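Local coordinates for protein heme oxygenase (Chlamydomonas reinhardtii, PDB 4RAJ) that probably cleaves heme oxidatively to biliverdin, carbon monoxide and iron, as an algal member of the heme oxygenase family crystallised here without heme, at residues A[167-170]-A[171-174]; A[87-90]-A[91-95]; A[65-68]-A[69-73]. All blocks are in the same frame, centred on the assembly; numbering follows the deposited sequence.

Contact 1: residues A[167-170]-A[171-174]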
loop_
_atom_site.group_PDB
_atom_site.type_symbol
_atom_site.label_atom_id
_atom_site.label_comp_id
_atom_site.label_asym_id
_atom_site.label_seq_id
_atom_site.Cartn_x
_atom_site.Cartn_y
_atom_site.Cartn_z
ATOM N N GLN A 167 15.442 -17.462 -4.945
ATOM C CA GLN A 167 15.119 -18.844 -5.318
ATOM C C GLN A 167 13.966 -19.405 -4.501
ATOM O O GLN A 167 14.075 -20.471 -3.889
ATOM C CB GLN A 167 16.352 -19.738 -5.167
ATOM C CG GLN A 167 17.481 -19.351 -6.082
ATOM C CD GLN A 167 18.693 -20.233 -5.891
ATOM O OE1 GLN A 167 18.574 -21.443 -5.690
ATOM N NE2 GLN A 167 19.871 -19.630 -5.942
ATOM N N LEU A 168 12.859 -18.677 -4.495
ATOM C CA LEU A 168 11.713 -19.040 -3.673
ATOM C C LEU A 168 10.868 -20.147 -4.282
ATOM O O LEU A 168 10.651 -20.163 -5.493
ATOM C CB LEU A 168 10.830 -17.813 -3.445
ATOM C CG LEU A 168 11.474 -16.593 -2.794
ATOM C CD1 LEU A 168 10.490 -15.424 -2.821
ATOM C CD2 LEU A 168 11.909 -16.908 -1.368
ATOM N N PRO A 169 10.355 -21.057 -3.434
ATOM C CA PRO A 169 9.255 -21.946 -3.835
ATOM C C PRO A 169 8.065 -21.136 -4.354
ATOM O O PRO A 169 7.927 -19.957 -4.028
ATOM C CB PRO A 169 8.888 -22.677 -2.541
ATOM C CG PRO A 169 10.081 -22.536 -1.660
ATOM C CD PRO A 169 10.743 -21.246 -2.025
ATOM N N ASP A 170 7.201 -21.752 -5.145
ATOM C CA ASP A 170 6.155 -20.985 -5.807
ATOM C C ASP A 170 5.079 -20.462 -4.849
ATOM O O ASP A 170 4.306 -19.579 -5.212
ATOM C CB ASP A 170 5.504 -21.828 -6.909
ATOM C CG ASP A 170 4.972 -20.979 -8.053
ATOM O OD1 ASP A 170 5.346 -19.788 -8.132
ATOM O OD2 ASP A 170 4.189 -21.502 -8.878
ATOM N N ASP A 171 5.042 -20.988 -3.625
ATOM C CA ASP A 171 3.960 -20.671 -2.689
ATOM C C ASP A 171 4.442 -20.051 -1.377
ATOM O O ASP A 171 3.698 -20.003 -0.392
ATOM C CB ASP A 171 3.155 -21.933 -2.381
ATOM C CG ASP A 171 4.024 -23.052 -1.844
ATOM O OD1 ASP A 171 5.206 -23.128 -2.247
ATOM O OD2 ASP A 171 3.530 -23.846 -1.015
ATOM N N VAL A 172 5.693 -19.598 -1.355
ATOM C CA VAL A 172 6.270 -18.987 -0.161
ATOM C C VAL A 172 7.089 -17.751 -0.523
ATOM O O VAL A 172 7.735 -17.719 -1.582
ATOM C CB VAL A 172 7.198 -19.969 0.595
ATOM C CG1 VAL A 172 7.487 -19.448 1.978
ATOM C CG2 VAL A 172 6.589 -21.354 0.677
ATOM N N GLY A 173 7.064 -16.733 0.335
ATOM C CA GLY A 173 8.007 -15.631 0.184
ATOM C C GLY A 173 7.536 -14.403 -0.563
ATOM O O GLY A 173 8.211 -13.370 -0.531
ATOM N N THR A 174 6.395 -14.497 -1.248
ATOM C CA THR A 174 5.845 -13.310 -1.907
ATOM C C THR A 174 4.378 -13.111 -1.586
ATOM O O THR A 174 3.612 -12.638 -2.433
ATOM C CB THR A 174 6.021 -13.368 -3.451
ATOM O OG1 THR A 174 5.251 -14.448 -4.005
ATOM C CG2 THR A 174 7.506 -13.542 -3.829
#

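Contact 2: residues A[87-90]-A[91-95]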
loop_
_atom_site.group_PDB
_atom_site.type_symbol
_atom_site.label_atom_id
_atom_site.label_comp_id
_atom_site.label_asym_id
_atom_site.label_seq_id
_atom_site.Cartn_x
_atom_site.Cartn_y
_atom_site.Cartn_z
ATOM N N ASP A 87 -17.541 -4.822 -0.612
ATOM C CA ASP A 87 -17.271 -6.015 -1.424
ATOM C C ASP A 87 -15.907 -5.966 -2.137
ATOM O O ASP A 87 -15.211 -6.981 -2.207
ATOM C CB ASP A 87 -18.386 -6.232 -2.445
ATOM C CG ASP A 87 -19.711 -6.613 -1.794
ATOM O OD1 ASP A 87 -19.706 -7.057 -0.623
ATOM O OD2 ASP A 87 -20.756 -6.471 -2.462
ATOM N N VAL A 88 -15.513 -4.795 -2.635
ATOM C CA VAL A 88 -14.244 -4.682 -3.355
ATOM C C VAL A 88 -13.059 -4.592 -2.377
ATOM O O VAL A 88 -11.942 -4.993 -2.701
ATOM C CB VAL A 88 -14.236 -3.458 -4.332
ATOM C CG1 VAL A 88 -15.314 -3.618 -5.412
ATOM C CG2 VAL A 88 -14.426 -2.141 -3.598
ATOM N N LEU A 89 -13.311 -4.111 -1.165
ATOM C CA LEU A 89 -12.251 -4.016 -0.156
ATOM C C LEU A 89 -11.959 -5.346 0.530
ATOM O O LEU A 89 -10.803 -5.703 0.766
ATOM C CB LEU A 89 -12.620 -2.980 0.915
ATOM C CG LEU A 89 -12.632 -1.515 0.507
ATOM C CD1 LEU A 89 -13.193 -0.654 1.642
ATOM C CD2 LEU A 89 -11.232 -1.066 0.150
ATOM N N LYS A 90 -13.020 -6.070 0.864
ATOM C CA LYS A 90 -12.897 -7.246 1.702
ATOM C C LYS A 90 -12.826 -8.525 0.879
ATOM O O LYS A 90 -12.976 -9.609 1.422
ATOM C CB LYS A 90 -14.071 -7.313 2.684
ATOM C CG LYS A 90 -14.263 -6.034 3.508
ATOM C CD LYS A 90 -13.094 -5.775 4.445
ATOM C CE LYS A 90 -12.894 -6.919 5.414
ATOM N NZ LYS A 90 -11.866 -6.588 6.437
ATOM N N GLY A 91 -12.581 -8.402 -0.423
ATOM C CA GLY A 91 -12.605 -9.573 -1.290
ATOM C C GLY A 91 -11.250 -10.008 -1.816
ATOM O O GLY A 91 -11.166 -10.731 -2.811
ATOM N N GLY A 92 -10.187 -9.573 -1.151
ATOM C CA GLY A 92 -8.836 -9.958 -1.525
ATOM C C GLY A 92 -7.845 -8.813 -1.678
ATOM O O GLY A 92 -6.647 -9.043 -1.834
ATOM N N LEU A 93 -8.326 -7.576 -1.655
ATOM C CA LEU A 93 -7.428 -6.450 -1.821
ATOM C C LEU A 93 -6.439 -6.301 -0.674
ATOM O O LEU A 93 -5.305 -5.858 -0.893
ATOM C CB LEU A 93 -8.210 -5.140 -1.947
ATOM C CG LEU A 93 -8.452 -4.458 -3.295
ATOM C CD1 LEU A 93 -8.927 -3.033 -3.044
ATOM C CD2 LEU A 93 -7.238 -4.462 -4.205
ATOM N N TYR A 94 -6.886 -6.623 0.544
ATOM C CA TYR A 94 -6.095 -6.368 1.746
ATOM C C TYR A 94 -4.742 -7.091 1.696
ATOM O O TYR A 94 -4.661 -8.237 1.237
ATOM C CB TYR A 94 -6.857 -6.796 3.003
ATOM C CG TYR A 94 -7.857 -5.782 3.538
ATOM C CD1 TYR A 94 -8.384 -4.776 2.729
ATOM C CD2 TYR A 94 -8.262 -5.830 4.870
ATOM C CE1 TYR A 94 -9.305 -3.851 3.239
ATOM C CE2 TYR A 94 -9.175 -4.916 5.384
ATOM C CZ TYR A 94 -9.700 -3.935 4.565
ATOM O OH TYR A 94 -10.614 -3.027 5.094
ATOM N N ARG A 95 -3.710 -6.421 2.213
ATOM C CA ARG A 95 -2.321 -6.843 2.098
ATOM C C ARG A 95 -1.625 -7.136 3.430
ATOM O O ARG A 95 -0.593 -7.796 3.429
ATOM C CB ARG A 95 -1.481 -5.761 1.377
ATOM C CG ARG A 95 -1.853 -5.470 -0.073
ATOM C CD ARG A 95 -1.535 -6.693 -0.966
ATOM N NE ARG A 95 -2.668 -7.614 -1.041
ATOM C CZ ARG A 95 -2.591 -8.875 -1.477
ATOM N NH1 ARG A 95 -1.425 -9.370 -1.873
ATOM N NH2 ARG A 95 -3.681 -9.646 -1.508
HETATM O O HOH W 1 -9.521 -7.933 1.229
#

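Contact 3: residues A[65-68]-A[69-73]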
loop_
_atom_site.group_PDB
_atom_site.type_symbol
_atom_site.label_atom_id
_atom_site.label_comp_id
_atom_site.label_asym_id
_atom_site.label_seq_id
_atom_site.Cartn_x
_atom_site.Cartn_y
_atom_site.Cartn_z
ATOM N N VAL A 65 -1.161 -2.306 7.778
ATOM C CA VAL A 65 -1.897 -2.537 9.028
ATOM C C VAL A 65 -2.727 -1.293 9.373
ATOM O O VAL A 65 -3.911 -1.392 9.704
ATOM C CB VAL A 65 -0.953 -2.870 10.206
ATOM C CG1 VAL A 65 -1.656 -2.655 11.535
ATOM C CG2 VAL A 65 -0.444 -4.308 10.091
ATOM N N ALA A 66 -2.102 -0.121 9.246
ATOM C CA ALA A 66 -2.735 1.137 9.641
ATOM C C ALA A 66 -3.931 1.468 8.746
ATOM O O ALA A 66 -5.011 1.791 9.239
ATOM C CB ALA A 66 -1.719 2.280 9.604
ATOM N N LEU A 67 -3.714 1.420 7.432
ATOM C CA LEU A 67 -4.762 1.697 6.454
ATOM C C LEU A 67 -5.943 0.733 6.606
ATOM O O LEU A 67 -7.122 1.133 6.606
ATOM C CB LEU A 67 -4.179 1.615 5.038
ATOM C CG LEU A 67 -5.066 1.830 3.815
ATOM C CD1 LEU A 67 -5.949 3.061 3.977
ATOM C CD2 LEU A 67 -4.180 1.977 2.593
ATOM N N GLU A 68 -5.642 -0.549 6.753
ATOM C CA GLU A 68 -6.706 -1.533 6.796
ATOM C C GLU A 68 -7.454 -1.500 8.137
ATOM O O GLU A 68 -8.653 -1.765 8.184
ATOM C CB GLU A 68 -6.128 -2.925 6.475
ATOM C CG GLU A 68 -5.862 -3.043 4.963
ATOM C CD GLU A 68 -4.905 -4.155 4.556
ATOM O OE1 GLU A 68 -4.722 -5.112 5.336
ATOM O OE2 GLU A 68 -4.351 -4.063 3.438
ATOM N N ALA A 69 -6.765 -1.132 9.215
ATOM C CA ALA A 69 -7.431 -0.972 10.505
ATOM C C ALA A 69 -8.390 0.223 10.461
ATOM O O ALA A 69 -9.495 0.176 11.004
ATOM C CB ALA A 69 -6.419 -0.789 11.614
ATOM N N ALA A 70 -7.960 1.293 9.802
ATOM C CA ALA A 70 -8.779 2.491 9.675
ATOM C C ALA A 70 -10.024 2.187 8.841
ATOM O O ALA A 70 -11.132 2.599 9.194
ATOM C CB ALA A 70 -7.972 3.633 9.045
ATOM N N LEU A 71 -9.835 1.470 7.738
ATOM C CA LEU A 71 -10.954 1.061 6.897
ATOM C C LEU A 71 -11.920 0.153 7.651
ATOM O O LEU A 71 -13.146 0.286 7.528
ATOM C CB LEU A 71 -10.466 0.332 5.646
ATOM C CG LEU A 71 -9.736 1.161 4.586
ATOM C CD1 LEU A 71 -8.928 0.241 3.662
ATOM C CD2 LEU A 71 -10.722 2.002 3.789
ATOM N N ASP A 72 -11.367 -0.791 8.409
ATOM C CA ASP A 72 -12.204 -1.733 9.159
ATOM C C ASP A 72 -13.040 -1.006 10.201
ATOM O O ASP A 72 -14.190 -1.369 10.456
ATOM C CB ASP A 72 -11.345 -2.808 9.827
ATOM C CG ASP A 72 -10.854 -3.860 8.843
ATOM O OD1 ASP A 72 -11.350 -3.905 7.693
ATOM O OD2 ASP A 72 -9.976 -4.655 9.231
ATOM N N GLU A 73 -12.445 0.021 10.799
ATOM C CA GLU A 73 -13.132 0.880 11.750
ATOM C C GLU A 73 -14.279 1.639 11.088
ATOM O O GLU A 73 -15.358 1.780 11.675
ATOM C CB GLU A 73 -12.152 1.871 12.376
ATOM C CG GLU A 73 -12.666 2.507 13.653
ATOM C CD GLU A 73 -12.845 1.488 14.760
ATOM O OE1 GLU A 73 -11.878 1.268 15.521
ATOM O OE2 GLU A 73 -13.946 0.903 14.864
#

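Contact 1: residues A[167-170]-A[171-174]
T174 OG1 is gripped by two groups, D178 OD1 and R163 NH1, while the methyl carbon of the same side chain, CG2, meets L168 CD1 at 3.7 Å. The torsion explains this division: with chi1 at 65° OG1 sits between the backbone N and the carbonyl carbon, and CG2 is left to swing toward the leucine. The two side chains meet at an angle, methyl against methyl. L168 also lies along the turning backbone, its CB 3.6 Å from V172 O and its CD1 3.8 Å from G173 O. Here G173, beside the leucine, takes a positive phi of 96°, a conformation suited to glycine.

P169 to V172 form a type I beta turn, and P169 CB reaches V172 CG2 at 4.2 Å. D171 bends back over the start of the turn, so that its OD1 lies 3.7 Å from P169 CB. No hydrogen bond joins the two halves of this loop directly. P169 O and V172 O face each other at 3.3 Å as two acceptors, and R163 serves both, NE bonding to the first and NH1 weakly to the second.

The loop thus folds back on helix 155-165, which it has just left, using R163 as the tie; L168 also packs on Y106 and V172 on H105 of helix 96-107, and Y106 OH bonds to G173 O.

Contact 2: residues A[87-90]-A[91-95]
K90 passes Y94 at a slant, the lysine chain running by the tyrosine ring so that K90 NZ comes within 3.3 Å of Y94 CE2 while K90 CD lies 3.8 Å from the phenol OH. Two successive bends make this possible: chi2 of -65° and chi3 of -59° curl the lysine back toward the ring instead of letting it run out straight. K90 NZ forms a salt bridge with D72 OD1, the atom that also bonds Y94 OH; this shared partner fixes the two polar ends together.

L89 meets another part of the ring. Its carbonyl O lies 3.3 Å from Y94 CD1, also at an oblique angle, and its CB packs 4.1 Å from Y94 CE1. L93 sits beside it, with CG and CD1 against V88 O, a buried carbonyl that has no polar partner in the model.

Backbone is joined to backbone through a single water. It donates to L89 O at 2.6 Å and accepts from G92 N at 3.0 Å and from Y94 N at 3.0 Å. Farther on, R95 folds back on the same loop: NH2 bonds G92 O at 3.0 Å, almost in line with the carbonyl (167°), and NE approaches L93 O from above the carbonyl plane.

This is a helix C-terminus, where helix 86-89 gives way at G91 and G92 to the loop leading to helix 96-107, with water spanning the bend, in the all-helical heme oxygenase fold.

Contact 3: residues A[65-68]-A[69-73]
L71 leans back along its helix onto L67, one turn earlier. Its CB lies 3.6 Å from L67 O, CG comes closer to that same oxygen at 3.3 Å, and the branch CD1 carries on past the carbonyl to meet L67 CD1 at 4.1 Å. A chi1 of -70° puts CG beside the backbone N, on the side from which the preceding turn's carbonyls approach. The two leucines lie next to each other and point the same way; L67 touches H148 and L129, and L71 touches L140 and V144.

The backbone keeps its regular i to i+4 hydrogen bonds. L71 N bonds L67 O at 3.0 Å with the straightest N-H of the four crossing bonds (163°); the others link A69 to V65, A70 to A66 and D72 to E68.

D72 also folds toward the turn before it, its carboxylate carbon CG 3.1 Å from E68 O, while its OD1 serves Y94 OH and K90 NZ. The two acidic groups keep apart: E68 OE1 and D72 OD2 are 6.6 Å from one another. E68 instead reaches off the helix, extended beyond CG. Its OE2 takes hydrogen bonds from R95 N and H148 NE2, and its OE1 one from A96 N, at the start of helix 96-107.

This bonding is that of a regular alpha helix, here helix 50-76, whose L67 and L71 pack against helix 140-151 in the all-helical heme oxygenase fold.

Contacts 2 and 3 are a directly joined pair, their centres 12 Å apart, linked by R95 N to E68 OE2 at 2.7 Å and Y94 OH to D72 OD1 at 2.8 Å. Helix 50-76 thereby holds the loop 91-95 at two acidic points one turn apart. Contact 1 stands away from both: its centre is 22 Å from that of contact 2, with nearest atoms about 6 Å apart, and 27 Å from that of contact 3, with nearest atoms about 13 Å apart. R95 NH1 partly bridges the gap by bonding the carbonyl of D178, whose OD1 holds T174. The bound polyether pocket includes F60, on the helix of contact 3, and T146, Q147 and A150 on helix 140-151, which contacts 2 and 3 both touch.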